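Local coordinates for uncharacterized protein AF_1382 (Archaeoglobus fulgidus DSM 4304, PDB 2QVO), which is of unknown function but has a winged-helix-like fold, consistent with a nucleic-acid-binding or transcription-regulating role, at residues Y22-L26 with G27-V31; Q83-S86 with I87-M91. All coordinates share one frame; numbering follows the deposited sequence.

Interaction 1 of 2, residues Y22-L26 with G27-V31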
ATOM      1  N   TYR A  22      -2.074  -2.684   3.791  1.00 14.21           N
ATOM      2  CA  TYR A  22      -3.122  -3.599   4.229  1.00 15.35           C
ATOM      3  C   TYR A  22      -2.757  -4.294   5.555  1.00 15.08           C
ATOM      4  O   TYR A  22      -3.502  -4.183   6.549  1.00 15.58           O
ATOM      5  CB  TYR A  22      -3.403  -4.613   3.110  1.00 15.86           C
ATOM      6  CG  TYR A  22      -4.394  -5.695   3.482  1.00 17.52           C
ATOM      7  CD1 TYR A  22      -5.766  -5.426   3.540  1.00 18.58           C
ATOM      8  CD2 TYR A  22      -3.954  -6.980   3.782  1.00 18.54           C
ATOM      9  CE1 TYR A  22      -6.676  -6.429   3.894  1.00 20.72           C
ATOM     10  CE2 TYR A  22      -4.855  -7.989   4.129  1.00 21.84           C
ATOM     11  CZ  TYR A  22      -6.202  -7.707   4.182  1.00 19.79           C
ATOM     12  OH  TYR A  22      -7.071  -8.716   4.540  1.00 22.59           O
ATOM     13  N   TYR A  23      -1.620  -4.982   5.575  1.00 15.01           N
ATOM     14  CA  TYR A  23      -1.210  -5.744   6.757  1.00 14.96           C
ATOM     15  C   TYR A  23      -0.870  -4.848   7.941  1.00 14.13           C
ATOM     16  O   TYR A  23      -1.203  -5.169   9.073  1.00 12.89           O
ATOM     17  CB  TYR A  23      -0.063  -6.694   6.448  1.00 16.48           C
ATOM     18  CG  TYR A  23      -0.533  -7.891   5.655  1.00 19.06           C
ATOM     19  CD1 TYR A  23      -1.409  -8.825   6.225  1.00 20.59           C
ATOM     20  CD2 TYR A  23      -0.132  -8.075   4.341  1.00 19.99           C
ATOM     21  CE1 TYR A  23      -1.854  -9.919   5.510  1.00 22.27           C
ATOM     22  CE2 TYR A  23      -0.582  -9.168   3.603  1.00 21.82           C
ATOM     23  CZ  TYR A  23      -1.438 -10.083   4.199  1.00 21.78           C
ATOM     24  OH  TYR A  23      -1.881 -11.172   3.484  1.00 23.44           O
ATOM     25  N   GLU A  24      -0.227  -3.718   7.669  1.00 13.58           N
ATOM     26  CA  GLU A  24       0.103  -2.776   8.750  1.00 14.56           C
ATOM     27  C   GLU A  24      -1.175  -2.207   9.410  1.00 14.87           C
ATOM     28  O   GLU A  24      -1.280  -2.159  10.641  1.00 14.67           O
ATOM     29  CB  GLU A  24       1.013  -1.664   8.217  1.00 14.04           C
ATOM     30  CG  GLU A  24       1.399  -0.606   9.245  1.00 17.45           C
ATOM     31  CD  GLU A  24       2.423  -1.075  10.278  1.00 20.53           C
ATOM     32  OE1 GLU A  24       3.120  -0.194  10.819  1.00 22.33           O
ATOM     33  OE2 GLU A  24       2.517  -2.294  10.574  1.00 21.44           O
ATOM     34  N   SER A  25      -2.154  -1.806   8.600  1.00 15.54           N
ATOM     35  CA  SER A  25      -3.414  -1.269   9.135  1.00 17.49           C
ATOM     36  C   SER A  25      -4.219  -2.348   9.869  1.00 18.11           C
ATOM     37  O   SER A  25      -4.756  -2.097  10.956  1.00 17.82           O
ATOM     38  CB  SER A  25      -4.253  -0.628   8.029  1.00 17.96           C
ATOM     39  OG  SER A  25      -4.396  -1.527   6.947  1.00 23.01           O
ATOM     40  N   LEU A  26      -4.267  -3.544   9.282  1.00 18.24           N
ATOM     41  CA  LEU A  26      -4.943  -4.703   9.861  1.00 19.79           C
ATOM     42  C   LEU A  26      -4.427  -5.025  11.274  1.00 19.29           C
ATOM     43  O   LEU A  26      -5.189  -5.470  12.132  1.00 19.26           O
ATOM     44  CB  LEU A  26      -4.728  -5.923   8.960  1.00 19.66           C
ATOM     45  CG  LEU A  26      -5.648  -7.144   9.018  1.00 22.79           C
ATOM     46  CD1 LEU A  26      -6.875  -6.906   8.149  1.00 24.98           C
ATOM     47  CD2 LEU A  26      -4.882  -8.378   8.522  1.00 21.98           C
ATOM     48  N   GLY A  27      -3.135  -4.815  11.502  1.00 18.69           N
ATOM     49  CA  GLY A  27      -2.523  -5.132  12.798  1.00 19.42           C
ATOM     50  C   GLY A  27      -2.758  -4.047  13.830  1.00 19.30           C
ATOM     51  O   GLY A  27      -2.479  -4.239  15.025  1.00 19.11           O
ATOM     52  N   GLY A  28      -3.257  -2.901  13.362  1.00 19.45           N
ATOM     53  CA  GLY A  28      -3.615  -1.767  14.220  1.00 19.95           C
ATOM     54  C   GLY A  28      -2.659  -0.593  14.230  1.00 19.40           C
ATOM     55  O   GLY A  28      -2.719   0.255  15.121  1.00 20.37           O
ATOM     56  N   ASN A  29      -1.765  -0.523  13.248  1.00 18.90           N
ATOM     57  CA  ASN A  29      -0.857   0.599  13.152  1.00 17.49           C
ATOM     58  C   ASN A  29      -1.401   1.686  12.251  1.00 17.99           C
ATOM     59  O   ASN A  29      -2.026   1.378  11.218  1.00 17.76           O
ATOM     60  CB  ASN A  29       0.502   0.152  12.604  1.00 17.92           C
ATOM     61  CG  ASN A  29       1.333  -0.596  13.628  0.60 17.92           C
ATOM     62  OD1 ASN A  29       1.914  -1.641  13.336  0.30 17.72           O
ATOM     63  ND2 ASN A  29       1.381  -0.071  14.839  1.00 15.58           N
ATOM     64  N   ASP A  30      -1.149   2.950  12.619  1.00 16.98           N
ATOM     65  CA  ASP A  30      -1.217   4.046  11.648  1.00 16.87           C
ATOM     66  C   ASP A  30      -0.115   3.718  10.643  1.00 16.34           C
ATOM     67  O   ASP A  30       0.963   3.254  11.029  1.00 15.27           O
ATOM     68  CB  ASP A  30      -0.937   5.413  12.283  1.00 17.10           C
ATOM     69  CG  ASP A  30      -2.102   5.947  13.119  1.00 19.76           C
ATOM     70  OD1 ASP A  30      -3.271   5.739  12.753  1.00 22.25           O
ATOM     71  OD2 ASP A  30      -1.837   6.587  14.149  1.00 21.89           O
ATOM     72  N   VAL A  31      -0.400   3.882   9.354  1.00 15.97           N
ATOM     73  CA  VAL A  31       0.577   3.531   8.343  1.00 15.69           C
ATOM     74  C   VAL A  31       1.338   4.775   7.913  1.00 16.31           C
ATOM     75  O   VAL A  31       0.776   5.684   7.332  1.00 15.61           O
ATOM     76  CB  VAL A  31      -0.043   2.807   7.095  1.00 16.01           C
ATOM     77  CG1 VAL A  31       1.085   2.264   6.213  1.00 14.50           C
ATOM     78  CG2 VAL A  31      -0.939   1.656   7.524  1.00 15.41           C
TER
HETATM   79  O   HOH W   1       3.385   2.552  10.064  1.00 16.95           O

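Interaction 2 of 2, residues Q83-S86 with I87-M91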
ATOM      1  N   GLN A  83      -8.790  -9.182  -1.899  1.00 20.41           N
ATOM      2  CA  GLN A  83      -8.904 -10.067  -3.063  1.00 20.37           C
ATOM      3  C   GLN A  83      -7.525 -10.481  -3.584  1.00 19.87           C
ATOM      4  O   GLN A  83      -7.318 -11.632  -3.954  1.00 19.39           O
ATOM      5  CB  GLN A  83      -9.722  -9.401  -4.170  1.00 21.37           C
ATOM      6  CG  GLN A  83     -11.194  -9.135  -3.832  1.00 24.95           C
ATOM      7  CD  GLN A  83     -12.081 -10.364  -3.975  0.90 29.30           C
ATOM      8  OE1 GLN A  83     -12.030 -11.082  -4.983  1.00 32.97           O
ATOM      9  NE2 GLN A  83     -12.905 -10.614  -2.962  0.80 30.69           N
ATOM     10  N   ILE A  84      -6.569  -9.554  -3.571  1.00 19.26           N
ATOM     11  CA  ILE A  84      -5.196  -9.882  -3.946  1.00 19.48           C
ATOM     12  C   ILE A  84      -4.575 -10.901  -2.970  1.00 20.09           C
ATOM     13  O   ILE A  84      -3.888 -11.843  -3.379  1.00 19.59           O
ATOM     14  CB  ILE A  84      -4.321  -8.623  -4.073  1.00 18.84           C
ATOM     15  CG1 ILE A  84      -4.763  -7.793  -5.289  1.00 19.34           C
ATOM     16  CG2 ILE A  84      -2.852  -9.020  -4.177  1.00 18.83           C
ATOM     17  CD1 ILE A  84      -4.078  -6.434  -5.435  1.00 19.82           C
ATOM     18  N   LYS A  85      -4.833 -10.710  -1.676  1.00 20.98           N
ATOM     19  CA  LYS A  85      -4.422 -11.675  -0.659  1.00 22.33           C
ATOM     20  C   LYS A  85      -4.874 -13.095  -1.033  1.00 22.25           C
ATOM     21  O   LYS A  85      -4.079 -14.036  -0.991  1.00 21.87           O
ATOM     22  CB  LYS A  85      -4.974 -11.278   0.715  1.00 22.24           C
ATOM     23  CG  LYS A  85      -4.575 -12.236   1.844  1.00 24.32           C
ATOM     24  CD  LYS A  85      -5.368 -11.971   3.118  1.00 25.48           C
ATOM     25  CE  LYS A  85      -4.798 -12.782   4.290  1.00 28.90           C
ATOM     26  NZ  LYS A  85      -4.700 -14.243   3.967  1.00 32.06           N
ATOM     27  N   SER A  86      -6.139 -13.248  -1.407  1.00 22.69           N
ATOM     28  CA  SER A  86      -6.624 -14.571  -1.823  1.00 23.81           C
ATOM     29  C   SER A  86      -5.909 -15.088  -3.072  1.00 23.34           C
ATOM     30  O   SER A  86      -5.587 -16.271  -3.146  1.00 23.55           O
ATOM     31  CB  SER A  86      -8.144 -14.602  -1.994  1.00 24.01           C
ATOM     32  OG  SER A  86      -8.567 -13.693  -2.984  1.00 27.74           O
ATOM     33  N   ILE A  87      -5.636 -14.206  -4.034  1.00 23.26           N
ATOM     34  CA  ILE A  87      -4.880 -14.604  -5.231  1.00 23.22           C
ATOM     35  C   ILE A  87      -3.486 -15.090  -4.866  1.00 24.38           C
ATOM     36  O   ILE A  87      -3.062 -16.156  -5.303  1.00 24.43           O
ATOM     37  CB  ILE A  87      -4.795 -13.475  -6.286  1.00 22.90           C
ATOM     38  CG1 ILE A  87      -6.190 -13.206  -6.858  1.00 20.93           C
ATOM     39  CG2 ILE A  87      -3.840 -13.868  -7.426  1.00 21.57           C
ATOM     40  CD1 ILE A  87      -6.300 -11.930  -7.616  1.00 18.75           C
ATOM     41  N   ILE A  88      -2.781 -14.320  -4.039  1.00 25.35           N
ATOM     42  CA  ILE A  88      -1.451 -14.725  -3.584  1.00 26.92           C
ATOM     43  C   ILE A  88      -1.493 -16.102  -2.913  1.00 27.86           C
ATOM     44  O   ILE A  88      -0.629 -16.942  -3.186  1.00 28.53           O
ATOM     45  CB  ILE A  88      -0.806 -13.662  -2.655  1.00 26.78           C
ATOM     46  CG1 ILE A  88      -0.476 -12.397  -3.457  1.00 26.94           C
ATOM     47  CG2 ILE A  88       0.448 -14.222  -1.962  1.00 26.85           C
ATOM     48  CD1 ILE A  88      -0.116 -11.186  -2.594  1.00 27.34           C
ATOM     49  N   ASP A  89      -2.500 -16.319  -2.059  1.00 29.26           N
ATOM     50  CA  ASP A  89      -2.732 -17.599  -1.381  1.00 30.89           C
ATOM     51  C   ASP A  89      -2.956 -18.734  -2.385  1.00 31.82           C
ATOM     52  O   ASP A  89      -2.348 -19.802  -2.263  1.00 32.22           O
ATOM     53  CB  ASP A  89      -3.958 -17.524  -0.463  1.00 31.00           C
ATOM     54  CG  ASP A  89      -3.699 -16.740   0.829  1.00 32.60           C
ATOM     55  OD1 ASP A  89      -2.524 -16.547   1.208  1.00 33.65           O
ATOM     56  OD2 ASP A  89      -4.690 -16.324   1.470  1.00 33.65           O
ATOM     57  N   ILE A  90      -3.835 -18.496  -3.360  1.00 32.48           N
ATOM     58  CA  ILE A  90      -4.108 -19.466  -4.434  1.00 33.21           C
ATOM     59  C   ILE A  90      -2.844 -19.753  -5.252  1.00 33.81           C
ATOM     60  O   ILE A  90      -2.540 -20.908  -5.553  1.00 33.82           O
ATOM     61  CB  ILE A  90      -5.275 -19.002  -5.353  1.00 33.03           C
ATOM     62  CG1 ILE A  90      -6.581 -18.914  -4.563  1.00 32.62           C
ATOM     63  CG2 ILE A  90      -5.459 -19.959  -6.545  1.00 33.41           C
ATOM     64  CD1 ILE A  90      -7.633 -17.982  -5.164  1.00 32.67           C
ATOM     65  N   MET A  91      -2.099 -18.701  -5.584  1.00 34.70           N
ATOM     66  CA  MET A  91      -0.885 -18.836  -6.377  1.00 35.62           C
ATOM     67  C   MET A  91       0.134 -19.763  -5.720  1.00 36.20           C
ATOM     68  O   MET A  91       0.479 -20.802  -6.286  1.00 36.59           O
ATOM     69  CB  MET A  91      -0.254 -17.470  -6.655  1.00 35.83           C
ATOM     70  CG  MET A  91       0.795 -17.508  -7.750  1.00 37.11           C
ATOM     71  SD  MET A  91       0.069 -17.821  -9.384  0.70 39.51           S
ATOM     72  CE  MET A  91      -0.372 -16.143  -9.845  1.00 39.44           C
TER

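Interaction 1 of 2, residues Y22-L26 with G27-V31
G28 and N29 turn their backbone N-H groups back onto the last turn of helix 12-26 and close it in a Schellman motif. G28 N donates to S25 O at 2.9 Å, standing well above the carbonyl plane (63° out of it), and N29 N spans five residues back, to E24 O at 3.1 Å. Just before them, G27 N keeps the helical pattern, bonding to Y23 O at 3.1 Å, with a weak second reach to E24 O. G28 has a positive phi of 104°, where a beta carbon would crowd the carbonyl oxygen of G27.

The apolar contacts run along the E24 stem. Its CG, anti to the backbone N (chi1 179°), lies 3.6 Å from N29 CB and 3.7 Å from V31 CG2, the glutamate and valine side chains running past each other in opposite directions. The bend at chi2 then turns the carboxylate over N29 CB. The same V31 methyl also approaches S25, with 4.1 Å between CG2 and S25 CB.

A water links the carboxylate to the loop, donating to E24 OE1 at 2.9 Å and to D30 O at 2.7 Å. S25 OG turns back into the helix towards I21 O. Beyond the turn, V31 pairs with I71 in the sheet and packs on I36, while E24 leans on Y35.

The carbonyls of Y23, E24 and S25 are thus met by N-H groups of G27, G28 and N29, and E24 joins the helix end to the loop through its stem and the water; the chain then enters strand 31-32.

Interaction 2 of 2, residues Q83-S86 with I87-M91
K85 and D89, one helical turn apart, meet in a salt bridge on the surface of helix 75-90, with K85 NZ 3.3 Å from D89 OD2; as a hydrogen bond it is weak. The lysine chain runs out extended through its first three torsions and bends only at chi4 (-54°), which swings the ammonium along the helix to the aspartate. On another side of the helix, I84 and I88 make an apolar pair, branch methyl to chain end: I84 CG2 lies 3.8 Å from I88 CD1.

Four successive main-chain bonds space these pairs. The straightest is I88 N to I84 O at 2.8 Å, almost in line with the carbonyl; I87 N to Q83 O, D89 N to K85 O and I90 N to S86 O follow the same i to i+4 pattern. S86 adds a bond of its own: with OG set between its backbone N and carbonyl carbon (chi1 61°), the hydroxyl donates to Q83 O at 2.6 Å. That oxygen therefore has two donors, S86 OG and I87 N, which arrive from one face of its plane. An alanine here lacks the hydroxyl, and Q83 O would probably be held in this turn by I87 N alone, less tightly fixed. The I90 side chain also lies against S86 O, with CG1 at 3.2 Å.

Farther out, I84 packs against L15 and L18 of helix 12-26 and, with I87, against F10, while K85 touches M19 of helix 12-26. D89 sits near the carboxyl end of the helix, where the carbonyl dipoles would tend to disfavour an acidic group; the nearby lysine probably offsets part of that cost, though loosely.

Interaction 1 closes helix 12-26, whereas interaction 2 lies within the last turns of helix 75-90; the two helices pack against each other, and the centres of the contacts lie about 19 Å apart. The bridge between them is K85: its CG comes within 3.3 Å of Y23 OH, and its CD within 3.9 Å of Y22 OH, so the two tyrosines of interaction 1 pack along the stem whose ammonium faces D89 in interaction 2. In the chain, 22-31 leads from the first of these helices into the small sheet, whereas 83-90 ends the final helix. The protein's function is unknown, and neither contact can be assigned to a binding site.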